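Local coordinates for protein hydrazine synthase subunit gamma (Candidatus Kuenenia stuttgartiensis, PDB 5C2V) that forms part of the hydrazine synthase complex, carries two c-type hemes and reduces nitric oxide to hydroxylamine, the first half-reaction of hydrazine synthesis, at residues E22-T25 / V26-H30; G212-V216 / N217-S221; I148-I151 / R152-F156. One frame throughout, in Å; residues are numbered along the deposited sequence.

Contact 1: residues E22-T25 / V26-H30; sequences EPLT and VPEVH
Glu28 OE1 is gripped by the backbone N-H of Thr25 and by a water molecule. The amide bond, from Thr25 N to Glu28 OE1, is 2.8 Å long and nearly straight at 172°; it uses the anti lone pair of the carboxylate oxygen, the one turned away from OE2. The water also donates to Pro23 O, tying the carboxylate to the incoming loop. In return, Thr25 OG1 accepts from Glu28 N at 3.1 Å. Threonine suits this place because its hydroxyl, set between its own backbone N and carbonyl carbon (chi1 73°), faces the first turn, where the amides have no carbonyl of an earlier helical turn to donate to. Glu28 is equally well chosen: its chain is extended beyond CG, long enough to reach back to the amide three residues earlier. Next to this exchange, Thr25 O takes the first helical bond, from Val29 N, at 2.9 Å.

Apolar groups close the flank. Leu24 CD2 lies 3.8 Å from Glu28 CB, and Leu24 CB meets Val29 CG2 at 4.0 Å. Pro27 fits the first turn, where a residue without an amide hydrogen costs no helical bond. Beyond the two segments, Leu24 packs on Leu144 of helix 141-152, while Glu28 OE2 forms a salt bridge with Arg142 of the hydrazine synthase alpha subunit; that positive charge would favour an ionised carboxylate. The reciprocal pairing of Thr25 and Glu28 is a capping box, opening helix 26-30 with Thr25 as its N-cap.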
loop_
_atom_site.group_PDB
_atom_site.type_symbol
_atom_site.label_atom_id
_atom_site.label_comp_id
_atom_site.label_asym_id
_atom_site.label_seq_id
_atom_site.Cartn_x
_atom_site.Cartn_y
_atom_site.Cartn_z
ATOM N N GLU C 22 50.572 9.320 2.615
ATOM C CA GLU C 22 49.764 10.536 2.661
ATOM C C GLU C 22 49.468 11.076 1.264
ATOM O O GLU C 22 50.380 11.477 0.542
ATOM C CB GLU C 22 50.464 11.611 3.497
ATOM C CG GLU C 22 49.699 12.924 3.594
ATOM C CD GLU C 22 48.403 12.792 4.371
ATOM O OE1 GLU C 22 47.323 12.970 3.768
ATOM O OE2 GLU C 22 48.462 12.513 5.588
ATOM N N PRO C 23 48.182 11.080 0.881
ATOM C CA PRO C 23 47.704 11.594 -0.407
ATOM C C PRO C 23 48.026 13.070 -0.606
ATOM O O PRO C 23 47.935 13.858 0.334
ATOM C CB PRO C 23 46.188 11.380 -0.332
ATOM C CG PRO C 23 46.007 10.289 0.657
ATOM C CD PRO C 23 47.093 10.483 1.669
ATOM N N LEU C 24 48.397 13.431 -1.830
ATOM C CA LEU C 24 48.684 14.816 -2.173
ATOM C C LEU C 24 47.411 15.646 -2.266
ATOM O O LEU C 24 46.352 15.135 -2.623
ATOM C CB LEU C 24 49.437 14.888 -3.504
ATOM C CG LEU C 24 50.884 14.402 -3.533
ATOM C CD1 LEU C 24 51.332 14.168 -4.967
ATOM C CD2 LEU C 24 51.783 15.416 -2.850
ATOM N N THR C 25 47.514 16.926 -1.926
ATOM C CA THR C 25 46.451 17.872 -2.237
ATOM C C THR C 25 46.589 18.288 -3.698
ATOM O O THR C 25 47.672 18.182 -4.273
ATOM C CB THR C 25 46.494 19.116 -1.331
ATOM O OG1 THR C 25 47.593 19.952 -1.711
ATOM C CG2 THR C 25 46.638 18.711 0.128
ATOM N N VAL C 26 45.495 18.738 -4.301
ATOM C CA VAL C 26 45.536 19.239 -5.673
ATOM C C VAL C 26 46.521 20.412 -5.848
ATOM O O VAL C 26 47.246 20.454 -6.845
ATOM C CB VAL C 26 44.131 19.667 -6.161
ATOM C CG1 VAL C 26 44.194 20.195 -7.587
ATOM C CG2 VAL C 26 43.166 18.499 -6.071
ATOM N N PRO C 27 46.559 21.366 -4.890
ATOM C CA PRO C 27 47.614 22.380 -5.017
ATOM C C PRO C 27 49.022 21.789 -4.977
ATOM O O PRO C 27 49.913 22.303 -5.653
ATOM C CB PRO C 27 47.375 23.285 -3.806
ATOM C CG PRO C 27 45.929 23.152 -3.528
ATOM C CD PRO C 27 45.601 21.719 -3.824
ATOM N N GLU C 28 49.215 20.728 -4.197
ATOM C CA GLU C 28 50.505 20.047 -4.145
ATOM C C GLU C 28 50.829 19.381 -5.479
ATOM O O GLU C 28 51.992 19.293 -5.872
ATOM C CB GLU C 28 50.529 19.006 -3.022
ATOM C CG GLU C 28 50.742 19.585 -1.633
ATOM C CD GLU C 28 50.741 18.518 -0.555
ATOM O OE1 GLU C 28 49.908 17.591 -0.634
ATOM O OE2 GLU C 28 51.576 18.604 0.370
ATOM N N VAL C 29 49.796 18.908 -6.169
ATOM C CA VAL C 29 49.968 18.311 -7.487
ATOM C C VAL C 29 50.364 19.380 -8.498
ATOM O O VAL C 29 51.285 19.187 -9.294
ATOM C CB VAL C 29 48.689 17.599 -7.962
ATOM C CG1 VAL C 29 48.848 17.116 -9.398
ATOM C CG2 VAL C 29 48.357 16.437 -7.038
ATOM N N HIS C 30 49.670 20.513 -8.455
ATOM C CA HIS C 30 50.005 21.646 -9.309
ATOM C C HIS C 30 51.366 22.220 -8.932
ATOM O O HIS C 30 52.018 22.880 -9.742
ATOM C CB HIS C 30 48.933 22.735 -9.214
ATOM C CG HIS C 30 47.639 22.370 -9.870
ATOM N ND1 HIS C 30 46.509 23.153 -9.772
ATOM C CD2 HIS C 30 47.295 21.307 -10.636
ATOM C CE1 HIS C 30 45.525 22.588 -10.447
ATOM N NE2 HIS C 30 45.974 21.468 -10.982
HETATM O O HOH W 1 49.354 15.938 1.173
#

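Contact 2: residues G212-V216 / N217-S221; sequences GRVGV and NGFRS
Gly215 and Gly218 face each other as an antiparallel hydrogen-bonded pair, linked by two backbone bonds. Gly218 N donates to Gly215 O at 3.1 Å, closing a type I turn through Val216 and Asn217, and Gly215 N returns a bond to Gly218 O at 3.2 Å. Glycine fits both positions: Gly215, with no side chain, lets Ser221 OG lie against its CA, and Gly218 has a positive phi (105°) with psi near 180°, a region that glycine adopts readily.

The side-chain polar contacts are slighter. Ser221 belongs to a second turn, type II, from Gly218; chi1 of 67° brings its OG against the first turn, 3.3 Å from Gly215 CA, where it accepts a weak bond from Asn217 N. Arg213 points away from the turn and forms a salt bridge with Asp273.

Apolar contact joins Val214 and Phe219, whose side chains cross at about a right angle. Val214 CG1 approaches the ring edge near its plane, 4.0 Å from Phe219 CD1.

With one small apolar contact and no salt bridge between the segments, the shape of this surface loop probably rests mainly on its main-chain bonds and turns.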
loop_
_atom_site.group_PDB
_atom_site.type_symbol
_atom_site.label_atom_id
_atom_site.label_comp_id
_atom_site.label_asym_id
_atom_site.label_seq_id
_atom_site.Cartn_x
_atom_site.Cartn_y
_atom_site.Cartn_z
ATOM N N GLY C 212 40.518 22.902 -35.483
ATOM C CA GLY C 212 39.726 23.440 -34.392
ATOM C C GLY C 212 38.240 23.297 -34.656
ATOM O O GLY C 212 37.736 23.757 -35.680
ATOM N N ARG C 213 37.534 22.654 -33.731
ATOM C CA ARG C 213 36.102 22.426 -33.889
ATOM C C ARG C 213 35.312 23.606 -33.335
ATOM O O ARG C 213 35.416 23.931 -32.152
ATOM C CB ARG C 213 35.679 21.132 -33.190
ATOM C CG ARG C 213 36.569 19.934 -33.490
ATOM C CD ARG C 213 36.761 19.732 -34.983
ATOM N NE ARG C 213 37.653 18.612 -35.268
ATOM C CZ ARG C 213 38.201 18.377 -36.456
ATOM N NH1 ARG C 213 37.952 19.188 -37.475
ATOM N NH2 ARG C 213 39.000 17.333 -36.627
ATOM N N VAL C 214 34.521 24.243 -34.191
ATOM C CA VAL C 214 33.771 25.427 -33.788
ATOM C C VAL C 214 32.267 25.241 -33.956
ATOM O O VAL C 214 31.805 24.197 -34.417
ATOM C CB VAL C 214 34.209 26.666 -34.592
ATOM C CG1 VAL C 214 35.654 27.017 -34.278
ATOM C CG2 VAL C 214 34.023 26.424 -36.083
ATOM N N GLY C 215 31.509 26.267 -33.580
ATOM C CA GLY C 215 30.063 26.222 -33.663
ATOM C C GLY C 215 29.534 26.718 -34.993
ATOM O O GLY C 215 30.302 27.141 -35.857
ATOM N N VAL C 216 28.217 26.670 -35.153
ATOM C CA VAL C 216 27.583 27.095 -36.394
ATOM C C VAL C 216 27.713 28.604 -36.587
ATOM O O VAL C 216 27.715 29.096 -37.716
ATOM C CB VAL C 216 26.091 26.689 -36.435
ATOM C CG1 VAL C 216 25.955 25.174 -36.398
ATOM C CG2 VAL C 216 25.325 27.322 -35.281
ATOM N N ASN C 217 27.819 29.336 -35.482
ATOM C CA ASN C 217 28.008 30.780 -35.534
ATOM C C ASN C 217 29.482 31.167 -35.416
ATOM O O ASN C 217 29.817 32.349 -35.334
ATOM C CB ASN C 217 27.192 31.469 -34.440
ATOM C CG ASN C 217 26.800 32.887 -34.812
ATOM O OD1 ASN C 217 26.780 33.249 -35.989
ATOM N ND2 ASN C 217 26.482 33.698 -33.809
ATOM N N GLY C 218 30.359 30.167 -35.401
ATOM C CA GLY C 218 31.785 30.410 -35.271
ATOM C C GLY C 218 32.339 30.072 -33.900
ATOM O O GLY C 218 31.674 29.415 -33.100
ATOM N N PHE C 219 33.571 30.504 -33.644
ATOM C CA PHE C 219 34.259 30.221 -32.387
ATOM C C PHE C 219 33.446 30.687 -31.180
ATOM O O PHE C 219 32.816 31.744 -31.218
ATOM C CB PHE C 219 35.641 30.885 -32.385
ATOM C CG PHE C 219 36.519 30.473 -31.235
ATOM C CD1 PHE C 219 36.908 29.151 -31.079
ATOM C CD2 PHE C 219 36.974 31.411 -30.323
ATOM C CE1 PHE C 219 37.721 28.772 -30.026
ATOM C CE2 PHE C 219 37.788 31.038 -29.268
ATOM C CZ PHE C 219 38.160 29.717 -29.120
ATOM N N ARG C 220 33.460 29.874 -30.124
ATOM C CA ARG C 220 32.742 30.157 -28.878
ATOM C C ARG C 220 31.230 30.273 -29.061
ATOM O O ARG C 220 30.563 30.984 -28.308
ATOM C CB ARG C 220 33.280 31.437 -28.229
ATOM C CG ARG C 220 34.665 31.295 -27.628
ATOM C CD ARG C 220 35.257 32.650 -27.281
ATOM N NE ARG C 220 36.541 32.526 -26.598
ATOM C CZ ARG C 220 37.361 33.542 -26.356
ATOM N NH1 ARG C 220 37.038 34.767 -26.749
ATOM N NH2 ARG C 220 38.509 33.335 -25.725
ATOM N N SER C 221 30.688 29.577 -30.056
ATOM C CA SER C 221 29.244 29.556 -30.260
ATOM C C SER C 221 28.687 28.143 -30.114
ATOM O O SER C 221 29.437 27.189 -29.913
ATOM C CB SER C 221 28.886 30.123 -31.633
ATOM O OG SER C 221 29.341 29.274 -32.672
#

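Contact 3: residues I148-I151 / R152-F156; sequences ICYI and RALEF
Ile148 and Arg152, one helical turn apart, lie obliquely across each other, the methyl CG2 of Ile148 meeting the aliphatic part of the arginine. The closest approach of these side chains is Ile148 CG2 to Arg152 CD, 3.7 Å, while the rest of the isoleucine side chain leads away from the arginine. In Arg152, CG and CD lie alongside Ile148 O, and the chain bends about the CG-CD bond (chi3 65°). Its guanidinium finds its polar partner elsewhere: NH1 donates to the backbone oxygen of Ser36. Arginine thus serves both needs, methylenes for the buried isoleucine and a charged end for a carbonyl beyond the helix.

In the backbone, Arg152 N donates to Ile148 O at 2.9 Å, with an N-H...O angle of 161°. This is the last ordinary turn of helix 141-152. Ala153 N has weak bonds to both Cys149 O and Tyr150 O, and Leu154 N then bonds to Ile151 O at 3.3 Å, three residues back instead of four, so the helix ends in a tighter turn. Ala153, small and buried, fits where the helix end meets Val43 of helix 43-51 and Val8 of the hydrazine synthase beta subunit.

Tyr150 and Leu154 form the second oblique pair. With CG anti to its backbone N (chi1 167°), Tyr150 sends its ring along the helix end, and Leu154 CD2 comes obliquely to Tyr150 CZ at 4.1 Å. The ring also meets Phe50 of helix 43-51. Ile151 forms part of the heme pocket, where its branched apolar side chain touches the heme c group and packs on Cys126, which is covalently attached to the heme.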
loop_
_atom_site.group_PDB
_atom_site.type_symbol
_atom_site.label_atom_id
_atom_site.label_comp_id
_atom_site.label_asym_id
_atom_site.label_seq_id
_atom_site.Cartn_x
_atom_site.Cartn_y
_atom_site.Cartn_z
ATOM N N ILE C 148 54.870 8.287 -12.942
ATOM C CA ILE C 148 55.533 9.117 -13.941
ATOM C C ILE C 148 56.794 8.437 -14.466
ATOM O O ILE C 148 57.104 8.521 -15.655
ATOM C CB ILE C 148 55.892 10.501 -13.371
ATOM C CG1 ILE C 148 54.640 11.177 -12.814
ATOM C CG2 ILE C 148 56.536 11.375 -14.436
ATOM C CD1 ILE C 148 53.500 11.252 -13.803
ATOM N N CYS C 149 57.512 7.753 -13.580
ATOM C CA CYS C 149 58.687 6.990 -13.982
ATOM C C CYS C 149 58.308 5.886 -14.964
ATOM O O CYS C 149 59.037 5.622 -15.920
ATOM C CB CYS C 149 59.395 6.392 -12.765
ATOM S SG CYS C 149 60.276 7.594 -11.740
ATOM N N TYR C 150 57.165 5.247 -14.725
ATOM C CA TYR C 150 56.678 4.214 -15.635
ATOM C C TYR C 150 56.325 4.801 -16.996
ATOM O O TYR C 150 56.611 4.203 -18.034
ATOM C CB TYR C 150 55.459 3.495 -15.054
ATOM C CG TYR C 150 54.740 2.636 -16.072
ATOM C CD1 TYR C 150 55.236 1.389 -16.430
ATOM C CD2 TYR C 150 53.571 3.076 -16.683
ATOM C CE1 TYR C 150 54.590 0.603 -17.366
ATOM C CE2 TYR C 150 52.918 2.296 -17.620
ATOM C CZ TYR C 150 53.431 1.061 -17.957
ATOM O OH TYR C 150 52.782 0.282 -18.888
ATOM N N ILE C 151 55.691 5.970 -16.986
ATOM C CA ILE C 151 55.279 6.618 -18.228
ATOM C C ILE C 151 56.481 7.067 -19.058
ATOM O O ILE C 151 56.506 6.894 -20.278
ATOM C CB ILE C 151 54.377 7.827 -17.944
ATOM C CG1 ILE C 151 53.109 7.371 -17.227
ATOM C CG2 ILE C 151 54.022 8.553 -19.232
ATOM C CD1 ILE C 151 52.586 8.378 -16.251
ATOM N N ARG C 152 57.478 7.634 -18.387
ATOM C CA ARG C 152 58.681 8.116 -19.057
ATOM C C ARG C 152 59.513 6.970 -19.626
ATOM O O ARG C 152 60.270 7.155 -20.579
ATOM C CB ARG C 152 59.528 8.946 -18.088
ATOM C CG ARG C 152 58.892 10.268 -17.692
ATOM C CD ARG C 152 59.557 10.873 -16.465
ATOM N NE ARG C 152 60.949 11.242 -16.703
ATOM C CZ ARG C 152 61.718 11.853 -15.808
ATOM N NH1 ARG C 152 61.229 12.167 -14.616
ATOM N NH2 ARG C 152 62.976 12.154 -16.104
ATOM N N ALA C 153 59.363 5.786 -19.042
ATOM C CA ALA C 153 60.157 4.628 -19.435
ATOM C C ALA C 153 59.564 3.905 -20.640
ATOM O O ALA C 153 60.128 2.921 -21.121
ATOM C CB ALA C 153 60.297 3.668 -18.265
ATOM N N LEU C 154 58.427 4.391 -21.127
ATOM C CA LEU C 154 57.774 3.786 -22.282
ATOM C C LEU C 154 58.434 4.222 -23.587
ATOM O O LEU C 154 58.598 5.415 -23.846
ATOM C CB LEU C 154 56.285 4.133 -22.300
ATOM C CG LEU C 154 55.438 3.453 -21.221
ATOM C CD1 LEU C 154 53.992 3.919 -21.290
ATOM C CD2 LEU C 154 55.526 1.938 -21.350
ATOM N N GLU C 155 58.807 3.243 -24.405
ATOM C CA GLU C 155 59.499 3.498 -25.664
ATOM C C GLU C 155 58.649 3.067 -26.854
ATOM O O GLU C 155 57.769 2.218 -26.720
ATOM C CB GLU C 155 60.845 2.768 -25.693
ATOM C CG GLU C 155 61.778 3.114 -24.543
ATOM C CD GLU C 155 62.398 4.491 -24.680
ATOM O OE1 GLU C 155 62.354 5.058 -25.792
ATOM O OE2 GLU C 155 62.932 5.005 -23.675
ATOM N N PHE C 156 58.915 3.662 -28.014
ATOM C CA PHE C 156 58.185 3.328 -29.234
ATOM C C PHE C 156 58.365 1.862 -29.627
ATOM O O PHE C 156 59.413 1.265 -29.379
ATOM C CB PHE C 156 58.627 4.231 -30.388
ATOM C CG PHE C 156 58.313 5.686 -30.180
ATOM C CD1 PHE C 156 57.003 6.137 -30.205
ATOM C CD2 PHE C 156 59.328 6.606 -29.972
ATOM C CE1 PHE C 156 56.711 7.477 -30.015
ATOM C CE2 PHE C 156 59.043 7.945 -29.784
ATOM C CZ PHE C 156 57.733 8.382 -29.807
#

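Overall arrangement
From the N terminus, contact 1 comes first, where the loop after strand 4-10 turns into helix 26-30, beside the alpha subunit. Contact 3 follows where helix 141-152 gives way to the loop leading to helix 170-179. Contact 2 comes last, closing a hairpin-like turn between strand 206-207 and helix 229-234. All three are local and in series, so none nests within or crosses another. Leu24 joins contact 1 to helix 141-152, whose far end is contact 3. Contact 3 lines the heme pocket beside Cys126, while the Val29 side chain of contact 1 is about 8 Å from that of Cys126. Contact 2 lies across the chain's centre from contact 3, their centres about 36 Å apart.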